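Local coordinates for thioredoxin-like protein (Bacteroides caccae ATCC 43185, PDB 4YOD) that is of unknown function but joins a helical domain to a thioredoxin fold with a CxxC pair, and so may act as a thiol-disulfide oxidoreductase, at residues A31-V35 with I66-V70; I201-L205 with L283-Q287; L104-N108 with D253-I257; I79-D84 with P119-A123. All coordinates share one frame; numbering follows the deposited sequence.

Contact 1. Residues A31-V35 with I66-V70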
loop_
_atom_site.group_PDB
_atom_site.type_symbol
_atom_site.label_atom_id
_atom_site.label_comp_id
_atom_site.label_asym_id
_atom_site.label_seq_id
_atom_site.Cartn_x
_atom_site.Cartn_y
_atom_site.Cartn_z
ATOM N N ALA A 31 4.224 -13.751 -19.765
ATOM C CA ALA A 31 3.624 -13.009 -18.650
ATOM C C ALA A 31 2.912 -11.764 -19.173
ATOM O O ALA A 31 1.784 -11.499 -18.758
ATOM C CB ALA A 31 4.690 -12.626 -17.630
ATOM N N GLU A 32 3.556 -11.036 -20.124
ATOM C CA GLU A 32 3.011 -9.832 -20.770
ATOM C C GLU A 32 1.740 -10.176 -21.578
ATOM O O GLU A 32 0.743 -9.459 -21.457
ATOM C CB GLU A 32 4.070 -9.164 -21.671
ATOM C CG GLU A 32 3.620 -7.842 -22.274
ATOM C CD GLU A 32 4.583 -7.174 -23.239
ATOM O OE1 GLU A 32 5.223 -7.885 -24.051
ATOM O OE2 GLU A 32 4.654 -5.923 -23.217
ATOM N N PHE A 33 1.767 -11.268 -22.382
ATOM C CA PHE A 33 0.601 -11.692 -23.174
ATOM C C PHE A 33 -0.614 -11.989 -22.267
ATOM O O PHE A 33 -1.731 -11.574 -22.578
ATOM C CB PHE A 33 0.922 -12.930 -24.037
ATOM C CG PHE A 33 -0.224 -13.338 -24.938
ATOM C CD1 PHE A 33 -0.371 -12.778 -26.203
ATOM C CD2 PHE A 33 -1.187 -14.243 -24.499
ATOM C CE1 PHE A 33 -1.445 -13.133 -27.024
ATOM C CE2 PHE A 33 -2.270 -14.586 -25.315
ATOM C CZ PHE A 33 -2.387 -14.033 -26.575
ATOM N N LEU A 34 -0.385 -12.717 -21.166
ATOM C CA LEU A 34 -1.426 -13.122 -20.224
ATOM C C LEU A 34 -2.114 -11.907 -19.592
ATOM O O LEU A 34 -3.341 -11.897 -19.495
ATOM C CB LEU A 34 -0.827 -14.042 -19.147
ATOM C CG LEU A 34 -1.793 -14.810 -18.226
ATOM C CD1 LEU A 34 -2.881 -15.565 -19.020
ATOM C CD2 LEU A 34 -1.026 -15.781 -17.338
ATOM N N VAL A 35 -1.335 -10.880 -19.201
ATOM C CA VAL A 35 -1.866 -9.663 -18.598
ATOM C C VAL A 35 -2.701 -8.879 -19.629
ATOM O O VAL A 35 -3.845 -8.519 -19.338
ATOM C CB VAL A 35 -0.723 -8.795 -17.983
ATOM C CG1 VAL A 35 -1.147 -7.341 -17.789
ATOM C CG2 VAL A 35 -0.223 -9.379 -16.660
ATOM N N ILE A 66 -1.314 -12.280 -11.489
ATOM C CA ILE A 66 -0.471 -12.261 -12.703
ATOM C C ILE A 66 0.110 -10.858 -12.983
ATOM O O ILE A 66 1.148 -10.760 -13.639
ATOM C CB ILE A 66 -1.145 -12.866 -13.959
ATOM C CG1 ILE A 66 -2.387 -12.072 -14.405
ATOM C CG2 ILE A 66 -1.451 -14.358 -13.750
ATOM C CD1 ILE A 66 -2.660 -12.123 -15.850
ATOM N N LEU A 67 -0.505 -9.785 -12.427
ATOM C CA LEU A 67 -0.004 -8.412 -12.557
ATOM C C LEU A 67 1.363 -8.229 -11.885
ATOM O O LEU A 67 2.115 -7.322 -12.252
ATOM C CB LEU A 67 -0.999 -7.402 -11.976
ATOM C CG LEU A 67 -2.300 -7.199 -12.753
ATOM C CD1 LEU A 67 -3.253 -6.344 -11.954
ATOM C CD2 LEU A 67 -2.051 -6.636 -14.153
ATOM N N ASN A 68 1.705 -9.111 -10.940
ATOM C CA ASN A 68 3.008 -9.067 -10.262
ATOM C C ASN A 68 4.162 -9.582 -11.133
ATOM O O ASN A 68 5.321 -9.377 -10.768
ATOM C CB ASN A 68 2.962 -9.909 -8.978
ATOM C CG ASN A 68 2.132 -9.314 -7.875
ATOM O OD1 ASN A 68 2.397 -8.219 -7.392
ATOM N ND2 ASN A 68 1.149 -10.054 -7.408
ATOM N N HIS A 69 3.866 -10.290 -12.234
ATOM C CA HIS A 69 4.899 -10.951 -13.048
ATOM C C HIS A 69 5.320 -10.136 -14.282
ATOM O O HIS A 69 6.044 -10.651 -15.130
ATOM C CB HIS A 69 4.432 -12.370 -13.470
ATOM C CG HIS A 69 3.935 -13.228 -12.337
ATOM N ND1 HIS A 69 3.010 -14.239 -12.553
ATOM C CD2 HIS A 69 4.246 -13.200 -11.014
ATOM C CE1 HIS A 69 2.786 -14.783 -11.366
ATOM N NE2 HIS A 69 3.501 -14.185 -10.407
ATOM N N VAL A 70 4.895 -8.861 -14.367
ATOM C CA VAL A 70 5.225 -7.978 -15.486
ATOM C C VAL A 70 5.810 -6.664 -14.952
ATOM O O VAL A 70 5.570 -6.359 -13.782
ATOM C CB VAL A 70 3.991 -7.708 -16.402
ATOM C CG1 VAL A 70 3.504 -8.981 -17.076
ATOM C CG2 VAL A 70 2.846 -7.007 -15.652
HETATM O O HOH W 1 1.788 -12.356 -15.771
#
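V35 and I66 form the tight side of this contact, where the helix at A31-V35 presses on the turn at I66-V70. The two branches of V35 divide the work: CG1 touches L67 CD2 at 3.8 Å, while CG2 lies 3.6 Å from the carbonyl O of I66 and also meets I66 CD1 and V70 CG1. I66 holds CG1 between its own backbone N and carbonyl carbon (chi1 64°), which carries CD1 across to the helix, 3.7 Å from L34 CG. The L34 and I66 side chains meet there at about a right angle. V70 completes the apolar patch by laying CG1 against the backbone of A31, 3.5 Å from its O.

Toward A31 and H69 the contact is thinner and more open to solvent: H69 is exposed, its ring leading away from the helix, although A31 CB still comes 3.5 Å from H69 O. Between the two backbones a water donates to A31 O at 3.1 Å and to I66 O at 2.7 Å. Each carbonyl also takes a backbone N-H from its own segment, V35 N and H69 N respectively, so both oxygens have two donors. At the outer edge E32 pairs instead with K36.

Beneath the contact, A75 and A78 of helix 72-85 meet V70, L67 and V35. A helix seated on the loop that joins two successive helices, 53-66 and 72-85, is consistent with an all-helical domain of the TPR clan.

Contact 2. Residues I201-L205 with L283-Q287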
loop_
_atom_site.group_PDB
_atom_site.type_symbol
_atom_site.label_atom_id
_atom_site.label_comp_id
_atom_site.label_asym_id
_atom_site.label_seq_id
_atom_site.Cartn_x
_atom_site.Cartn_y
_atom_site.Cartn_z
ATOM N N ILE A 201 19.429 -7.656 11.249
ATOM C CA ILE A 201 19.913 -6.530 10.437
ATOM C C ILE A 201 19.504 -5.156 11.058
ATOM O O ILE A 201 20.298 -4.214 10.978
ATOM C CB ILE A 201 19.488 -6.641 8.932
ATOM C CG1 ILE A 201 20.308 -5.693 8.023
ATOM C CG2 ILE A 201 17.964 -6.463 8.711
ATOM C CD1 ILE A 201 21.877 -5.910 8.075
ATOM N N ILE A 202 18.303 -5.058 11.691
ATOM C CA ILE A 202 17.785 -3.833 12.328
ATOM C C ILE A 202 18.733 -3.399 13.465
ATOM O O ILE A 202 19.260 -2.289 13.436
ATOM C CB ILE A 202 16.324 -4.030 12.850
ATOM C CG1 ILE A 202 15.354 -4.544 11.741
ATOM C CG2 ILE A 202 15.786 -2.771 13.549
ATOM C CD1 ILE A 202 14.912 -3.605 10.630
ATOM N N SER A 203 18.960 -4.306 14.435
ATOM C CA SER A 203 19.833 -4.123 15.599
ATOM C C SER A 203 21.258 -3.745 15.177
ATOM O O SER A 203 21.856 -2.863 15.793
ATOM C CB SER A 203 19.860 -5.394 16.448
ATOM O OG SER A 203 18.599 -6.045 16.465
ATOM N N GLN A 204 21.777 -4.389 14.107
ATOM C CA GLN A 204 23.122 -4.168 13.569
ATOM C C GLN A 204 23.269 -2.773 12.987
ATOM O O GLN A 204 24.217 -2.082 13.349
ATOM C CB GLN A 204 23.453 -5.230 12.503
ATOM C CG GLN A 204 24.826 -5.092 11.839
ATOM C CD GLN A 204 24.917 -5.807 10.501
ATOM O OE1 GLN A 204 24.310 -6.869 10.271
ATOM N NE2 GLN A 204 25.716 -5.255 9.594
ATOM N N LEU A 205 22.337 -2.351 12.094
ATOM C CA LEU A 205 22.408 -1.040 11.453
ATOM C C LEU A 205 22.097 0.095 12.440
ATOM O O LEU A 205 22.597 1.208 12.240
ATOM C CB LEU A 205 21.477 -0.971 10.218
ATOM C CG LEU A 205 21.750 -1.981 9.075
ATOM C CD1 LEU A 205 20.657 -1.898 8.007
ATOM C CD2 LEU A 205 23.126 -1.765 8.433
ATOM N N LEU A 283 16.846 -4.425 3.682
ATOM C CA LEU A 283 18.062 -3.984 4.372
ATOM C C LEU A 283 19.168 -5.030 4.255
ATOM O O LEU A 283 20.339 -4.662 4.172
ATOM C CB LEU A 283 17.763 -3.674 5.840
ATOM C CG LEU A 283 16.898 -2.420 6.087
ATOM C CD1 LEU A 283 16.525 -2.328 7.534
ATOM C CD2 LEU A 283 17.605 -1.129 5.612
HETATM N N MSE A 284 18.802 -6.326 4.213
HETATM C CA MSE A 284 19.795 -7.394 4.080
HETATM C C MSE A 284 20.458 -7.341 2.706
HETATM O O MSE A 284 21.657 -7.590 2.596
HETATM C CB MSE A 284 19.158 -8.762 4.316
HETATM C CG MSE A 284 18.930 -9.061 5.785
HETATM SE SE MSE A 284 17.924 -10.708 6.048
HETATM C CE MSE A 284 19.282 -11.983 5.612
ATOM N N ILE A 285 19.679 -6.990 1.667
ATOM C CA ILE A 285 20.171 -6.919 0.290
ATOM C C ILE A 285 21.022 -5.656 0.051
ATOM O O ILE A 285 22.050 -5.746 -0.623
ATOM C CB ILE A 285 18.991 -7.018 -0.716
ATOM C CG1 ILE A 285 18.279 -8.387 -0.607
ATOM C CG2 ILE A 285 19.449 -6.778 -2.158
ATOM C CD1 ILE A 285 16.738 -8.339 -0.969
ATOM N N HIS A 286 20.611 -4.505 0.606
ATOM C CA HIS A 286 21.268 -3.224 0.349
ATOM C C HIS A 286 22.302 -2.835 1.398
ATOM O O HIS A 286 23.413 -2.489 1.002
ATOM C CB HIS A 286 20.217 -2.129 0.171
ATOM C CG HIS A 286 19.339 -2.403 -1.002
ATOM N ND1 HIS A 286 18.173 -3.128 -0.872
ATOM C CD2 HIS A 286 19.536 -2.129 -2.309
ATOM C CE1 HIS A 286 17.677 -3.245 -2.092
ATOM N NE2 HIS A 286 18.463 -2.660 -2.990
ATOM N N GLN A 287 21.966 -2.894 2.710
ATOM C CA GLN A 287 22.863 -2.604 3.847
ATOM C C GLN A 287 23.547 -1.234 3.718
ATOM O O GLN A 287 24.184 -0.759 4.658
ATOM C CB GLN A 287 23.920 -3.721 4.003
ATOM C CG GLN A 287 23.917 -4.379 5.372
ATOM C CD GLN A 287 24.673 -5.684 5.400
ATOM O OE1 GLN A 287 24.339 -6.646 4.695
ATOM N NE2 GLN A 287 25.675 -5.769 6.262
#
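I201 straddles L283, with CG1 3.9 Å and CG2 4.0 Å from L283 CB, so that both branches of the isoleucine bear on the first carbon of the leucine. With CG1 anti to the backbone N (chi1 -164°), CD1 is carried on toward the chain terminus, where it approaches CG of Q287 at 3.7 Å. Q287 is poorly ordered, so this part of the interface is less certain than the rest. On the other flank M284, an exposed selenomethionine, lays its CG 4.0 Å from I201 CB.

The two methyls of L283 divide their nearest contacts. CD1 meets I202 CD1 at 3.7 Å, the side chains crossing at about a right angle, and CD2 lies 4.0 Å from L205 CD1. The evidence is thus of apolar contact throughout the buried part; the amide of the partly exposed Q204 bonds to E208, just beyond the end of its helix.

Helix 200-207 and the C-terminal helix 276-286 pack side by side on the mixed sheet of the thioredoxin fold, as their strand contacts attest: I202 touches L178 and L283 touches Y176 of strand 176-181, while I202 and L205 reach L211 of the neighbouring strand 211-217.

Contact 3. Residues L104-N108 with D253-I257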
loop_
_atom_site.group_PDB
_atom_site.type_symbol
_atom_site.label_atom_id
_atom_site.label_comp_id
_atom_site.label_asym_id
_atom_site.label_seq_id
_atom_site.Cartn_x
_atom_site.Cartn_y
_atom_site.Cartn_z
ATOM N N LEU A 104 -7.034 -4.626 -3.485
ATOM C CA LEU A 104 -5.828 -3.816 -3.651
ATOM C C LEU A 104 -5.722 -2.655 -2.685
ATOM O O LEU A 104 -4.614 -2.133 -2.540
ATOM C CB LEU A 104 -5.708 -3.282 -5.101
ATOM C CG LEU A 104 -5.783 -4.295 -6.236
ATOM C CD1 LEU A 104 -6.034 -3.586 -7.572
ATOM C CD2 LEU A 104 -4.541 -5.186 -6.278
ATOM N N TYR A 105 -6.812 -2.245 -2.025
ATOM C CA TYR A 105 -6.755 -1.091 -1.097
ATOM C C TYR A 105 -6.915 -1.469 0.374
ATOM O O TYR A 105 -6.179 -0.935 1.213
ATOM C CB TYR A 105 -7.835 -0.030 -1.451
ATOM C CG TYR A 105 -7.634 1.325 -0.792
ATOM C CD1 TYR A 105 -6.521 2.113 -1.089
ATOM C CD2 TYR A 105 -8.578 1.842 0.089
ATOM C CE1 TYR A 105 -6.378 3.398 -0.564
ATOM C CE2 TYR A 105 -8.409 3.101 0.677
ATOM C CZ TYR A 105 -7.319 3.886 0.327
ATOM O OH TYR A 105 -7.151 5.149 0.861
ATOM N N ASP A 106 -7.937 -2.294 0.696
ATOM C CA ASP A 106 -8.271 -2.730 2.055
ATOM C C ASP A 106 -7.001 -3.170 2.825
ATOM O O ASP A 106 -6.265 -4.030 2.328
ATOM C CB ASP A 106 -9.306 -3.883 2.014
ATOM C CG ASP A 106 -10.005 -4.212 3.330
ATOM O OD1 ASP A 106 -9.352 -4.133 4.392
ATOM O OD2 ASP A 106 -11.178 -4.634 3.287
ATOM N N PRO A 107 -6.724 -2.562 4.014
ATOM C CA PRO A 107 -5.512 -2.937 4.780
ATOM C C PRO A 107 -5.490 -4.395 5.229
ATOM O O PRO A 107 -4.413 -4.955 5.474
ATOM C CB PRO A 107 -5.562 -2.020 6.005
ATOM C CG PRO A 107 -6.486 -0.920 5.638
ATOM C CD PRO A 107 -7.490 -1.509 4.708
ATOM N N ASN A 108 -6.679 -5.004 5.356
ATOM C CA ASN A 108 -6.815 -6.402 5.750
ATOM C C ASN A 108 -6.526 -7.361 4.582
ATOM O O ASN A 108 -6.395 -8.549 4.826
ATOM C CB ASN A 108 -8.211 -6.664 6.330
ATOM C CG ASN A 108 -8.443 -5.975 7.659
ATOM O OD1 ASN A 108 -7.531 -5.814 8.478
ATOM N ND2 ASN A 108 -9.679 -5.579 7.915
ATOM N N ASP A 253 -1.400 8.414 5.582
ATOM C CA ASP A 253 -2.615 7.594 5.516
ATOM C C ASP A 253 -2.610 6.688 6.741
ATOM O O ASP A 253 -1.709 5.865 6.910
ATOM C CB ASP A 253 -2.700 6.786 4.194
ATOM C CG ASP A 253 -3.963 5.938 4.015
ATOM O OD1 ASP A 253 -4.776 5.847 4.982
ATOM O OD2 ASP A 253 -4.152 5.388 2.912
ATOM N N LEU A 254 -3.563 6.895 7.624
ATOM C CA LEU A 254 -3.606 6.132 8.874
ATOM C C LEU A 254 -4.679 5.018 8.896
ATOM O O LEU A 254 -5.050 4.582 9.984
ATOM C CB LEU A 254 -3.867 7.103 10.041
ATOM C CG LEU A 254 -2.896 8.279 10.235
ATOM C CD1 LEU A 254 -3.388 9.202 11.355
ATOM C CD2 LEU A 254 -1.484 7.804 10.514
ATOM N N LYS A 255 -5.163 4.550 7.726
ATOM C CA LYS A 255 -6.237 3.526 7.664
ATOM C C LYS A 255 -5.774 2.164 8.248
ATOM O O LYS A 255 -6.607 1.328 8.621
ATOM C CB LYS A 255 -6.765 3.355 6.230
ATOM C CG LYS A 255 -5.777 2.728 5.242
ATOM C CD LYS A 255 -6.350 2.697 3.829
ATOM C CE LYS A 255 -5.482 1.943 2.855
ATOM N NZ LYS A 255 -4.174 2.605 2.640
ATOM N N ALA A 256 -4.456 1.965 8.318
ATOM C CA ALA A 256 -3.818 0.775 8.872
ATOM C C ALA A 256 -2.785 1.171 9.913
ATOM O O ALA A 256 -1.779 1.797 9.578
ATOM C CB ALA A 256 -3.151 -0.036 7.762
ATOM N N ILE A 257 -3.046 0.832 11.180
ATOM C CA ILE A 257 -2.102 1.064 12.273
ATOM C C ILE A 257 -1.960 -0.299 12.963
ATOM O O ILE A 257 -2.973 -0.911 13.298
ATOM C CB ILE A 257 -2.462 2.248 13.216
ATOM C CG1 ILE A 257 -2.309 3.606 12.468
ATOM C CG2 ILE A 257 -1.583 2.230 14.481
ATOM C CD1 ILE A 257 -2.873 4.849 13.218
#
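This is a surface contact between domains: Y105, toward the end of helix 90-105 in the helical domain, and P107 in the loop that follows meet K255 and A256 of the thioredoxin-like domain. Its main feature is a lysine laid over a tyrosine. K255 CE stands 3.7 Å from the centroid of the Y105 ring and 13° off its normal, a CH-pi contact over the face, and comes 3.4 Å from the backbone O of Y105. The chain then bends at its last torsion (chi4 -65°), and NZ lies off-centre, 4.4 Å from the same centroid, as a cation-pi interaction. The ammonium is also tied down within its own loop, bonding D253 OD2 at 2.8 Å in a salt bridge that meets the oxygen from above the carboxylate plane. The other oxygen, D253 OD1, accepts K255 N at 3.1 Å, an Asx turn that fixes the carboxylate beside the lysine. An alanine at Y105 removes the aromatic face that CE and NZ lie over, and the K255 chain would probably be freer to turn about its salt bridge to D253.

Farther along the two segments, P107 CB packs on A256 CB at 3.6 Å, and P107 CG touches K255 CG at 3.7 Å. The Y105 ring also meets Y117 of helix 114-125 and touches R141 of helix 132-146, while the loop at D253-I257 leads into strand 259-263, with L254 and I257 against I181 of strand 176-181.

Contact 4. Residues I79-D84 with P119-A123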
loop_
_atom_site.group_PDB
_atom_site.type_symbol
_atom_site.label_atom_id
_atom_site.label_comp_id
_atom_site.label_asym_id
_atom_site.label_seq_id
_atom_site.Cartn_x
_atom_site.Cartn_y
_atom_site.Cartn_z
ATOM N N ILE A 79 -4.301 -2.471 -16.054
ATOM C CA ILE A 79 -5.336 -2.209 -15.042
ATOM C C ILE A 79 -6.242 -1.048 -15.522
ATOM O O ILE A 79 -7.461 -1.175 -15.503
ATOM C CB ILE A 79 -4.700 -1.874 -13.662
ATOM C CG1 ILE A 79 -3.990 -3.080 -13.058
ATOM C CG2 ILE A 79 -5.777 -1.359 -12.690
ATOM C CD1 ILE A 79 -2.870 -2.651 -12.068
ATOM N N ARG A 80 -5.632 0.064 -15.963
ATOM C CA ARG A 80 -6.365 1.231 -16.480
ATOM C C ARG A 80 -7.291 0.827 -17.659
ATOM O O ARG A 80 -8.486 1.153 -17.625
ATOM C CB ARG A 80 -5.395 2.357 -16.901
ATOM C CG ARG A 80 -6.087 3.578 -17.525
ATOM C CD ARG A 80 -6.980 4.286 -16.531
ATOM N NE ARG A 80 -7.814 5.323 -17.142
ATOM C CZ ARG A 80 -7.575 6.624 -17.046
ATOM N NH1 ARG A 80 -6.510 7.062 -16.387
ATOM N NH2 ARG A 80 -8.398 7.498 -17.605
ATOM N N LYS A 81 -6.747 0.111 -18.674
ATOM C CA LYS A 81 -7.555 -0.344 -19.822
ATOM C C LYS A 81 -8.735 -1.225 -19.391
ATOM O O LYS A 81 -9.820 -1.071 -19.941
ATOM C CB LYS A 81 -6.712 -1.123 -20.843
ATOM C CG LYS A 81 -5.854 -0.248 -21.731
ATOM C CD LYS A 81 -5.032 -1.106 -22.686
ATOM C CE LYS A 81 -3.890 -0.340 -23.314
ATOM N NZ LYS A 81 -4.367 0.692 -24.272
ATOM N N THR A 82 -8.531 -2.120 -18.399
ATOM C CA THR A 82 -9.581 -3.034 -17.901
ATOM C C THR A 82 -10.716 -2.219 -17.265
ATOM O O THR A 82 -11.866 -2.436 -17.635
ATOM C CB THR A 82 -8.981 -4.074 -16.951
ATOM O OG1 THR A 82 -8.050 -4.847 -17.701
ATOM C CG2 THR A 82 -10.023 -4.979 -16.322
ATOM N N ILE A 83 -10.398 -1.272 -16.355
ATOM C CA ILE A 83 -11.418 -0.417 -15.721
ATOM C C ILE A 83 -12.164 0.403 -16.794
ATOM O O ILE A 83 -13.393 0.464 -16.738
ATOM C CB ILE A 83 -10.853 0.504 -14.581
ATOM C CG1 ILE A 83 -10.042 -0.297 -13.515
ATOM C CG2 ILE A 83 -11.986 1.321 -13.919
ATOM C CD1 ILE A 83 -10.747 -1.525 -12.796
ATOM N N ASP A 84 -11.441 0.980 -17.779
ATOM C CA ASP A 84 -12.041 1.788 -18.862
ATOM C C ASP A 84 -13.093 0.990 -19.614
ATOM O O ASP A 84 -14.157 1.521 -19.942
ATOM C CB ASP A 84 -10.978 2.293 -19.848
ATOM C CG ASP A 84 -10.095 3.425 -19.328
ATOM O OD1 ASP A 84 -10.387 3.957 -18.234
ATOM O OD2 ASP A 84 -9.109 3.773 -20.018
ATOM N N PRO A 119 -3.892 3.367 -10.648
ATOM C CA PRO A 119 -4.567 3.441 -11.971
ATOM C C PRO A 119 -6.089 3.183 -11.898
ATOM O O PRO A 119 -6.817 3.759 -12.704
ATOM C CB PRO A 119 -3.859 2.370 -12.818
ATOM C CG PRO A 119 -3.140 1.499 -11.857
ATOM C CD PRO A 119 -2.815 2.354 -10.658
ATOM N N VAL A 120 -6.583 2.365 -10.933
ATOM C CA VAL A 120 -8.047 2.185 -10.745
ATOM C C VAL A 120 -8.682 3.554 -10.362
ATOM O O VAL A 120 -9.689 3.931 -10.942
ATOM C CB VAL A 120 -8.436 1.100 -9.707
ATOM C CG1 VAL A 120 -9.958 0.938 -9.629
ATOM C CG2 VAL A 120 -7.768 -0.246 -10.018
ATOM N N LEU A 121 -8.075 4.276 -9.391
ATOM C CA LEU A 121 -8.550 5.580 -8.906
ATOM C C LEU A 121 -8.529 6.608 -9.997
ATOM O O LEU A 121 -9.450 7.419 -10.075
ATOM C CB LEU A 121 -7.691 6.060 -7.721
ATOM C CG LEU A 121 -7.835 5.275 -6.421
ATOM C CD1 LEU A 121 -6.806 5.727 -5.406
ATOM C CD2 LEU A 121 -9.271 5.368 -5.859
ATOM N N GLU A 122 -7.477 6.569 -10.865
ATOM C CA GLU A 122 -7.317 7.480 -12.008
ATOM C C GLU A 122 -8.440 7.229 -13.026
ATOM O O GLU A 122 -9.027 8.180 -13.566
ATOM C CB GLU A 122 -5.925 7.305 -12.652
ATOM C CG GLU A 122 -4.778 7.866 -11.791
ATOM C CD GLU A 122 -3.358 7.639 -12.298
ATOM O OE1 GLU A 122 -3.122 6.655 -13.038
ATOM O OE2 GLU A 122 -2.467 8.435 -11.922
ATOM N N ALA A 123 -8.761 5.951 -13.272
ATOM C CA ALA A 123 -9.854 5.598 -14.190
ATOM C C ALA A 123 -11.194 6.049 -13.633
ATOM O O ALA A 123 -12.034 6.490 -14.398
ATOM C CB ALA A 123 -9.868 4.095 -14.429
HETATM O O HOH W 2 -4.241 5.527 -15.289
HETATM O O HOH W 3 -12.653 5.274 -16.750
#
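P119 meets I79 where two helices of the all-helical domain pack in the same general direction. Helix 72-85 and helix 114-125 are separated in the chain by helix 90-105, and their local axes approach to 8.6 Å at a crossing angle of -37°, consistent with two helices one apart in sequence in an all-helical domain of the TPR clan. The ring of P119 places CG 4.0 Å from I79 CG2, at a kink where its N makes no bond to the preceding turn. V120 comes next and faces the buried side: its CG2 is 3.5 Å from I79 CG2, and its CG1 approaches the CG1 of I83. Both isoleucines cross the valine at about a right angle.

E122 brings in the polar part of the contact. Its CB touches R80 NH1, and a water bridges the two charges, accepting from R80 NH1 at 3.0 Å and donating to E122 OE1 at 2.8 Å. A123 ends the series, with CB between I83 CG2, at 3.5 Å, and R80 CD. The arginine bends at its second torsion (chi2 65°), laying one face of the guanidinium over A123 CA and the backbone of E122. Its NE donates to D84 OD1 at 3.1 Å in a nearly straight hydrogen bond (161°) that is part of a salt bridge and lies in the guanidinium plane. A leucine in place of R80 would probably leave D84 without its charged mate and break the water link to E122. D84 OD1 also accepts from a second water, which donates in turn to A123 O at 2.7 Å.

Overall arrangement
Contacts 1 and 4 belong to one helical core: their centres are 16 Å apart, and they join directly where L67 CD1 touches I79 CG1 at 3.5 Å. Contact 3 comes within about 4 Å of contact 4 at the nearest atoms, without touching it, and is where the helical domain meets the thioredoxin-like one. Contact 2 is remote, its centre 26 Å from that of contact 3 and 37 Å from that of contact 4, on the opposite side of the chain's centre. The likely redox site, a CxxC pattern at the start of helix 187-197, belongs to the same domain as contact 2 and the 253-257 side of contact 3.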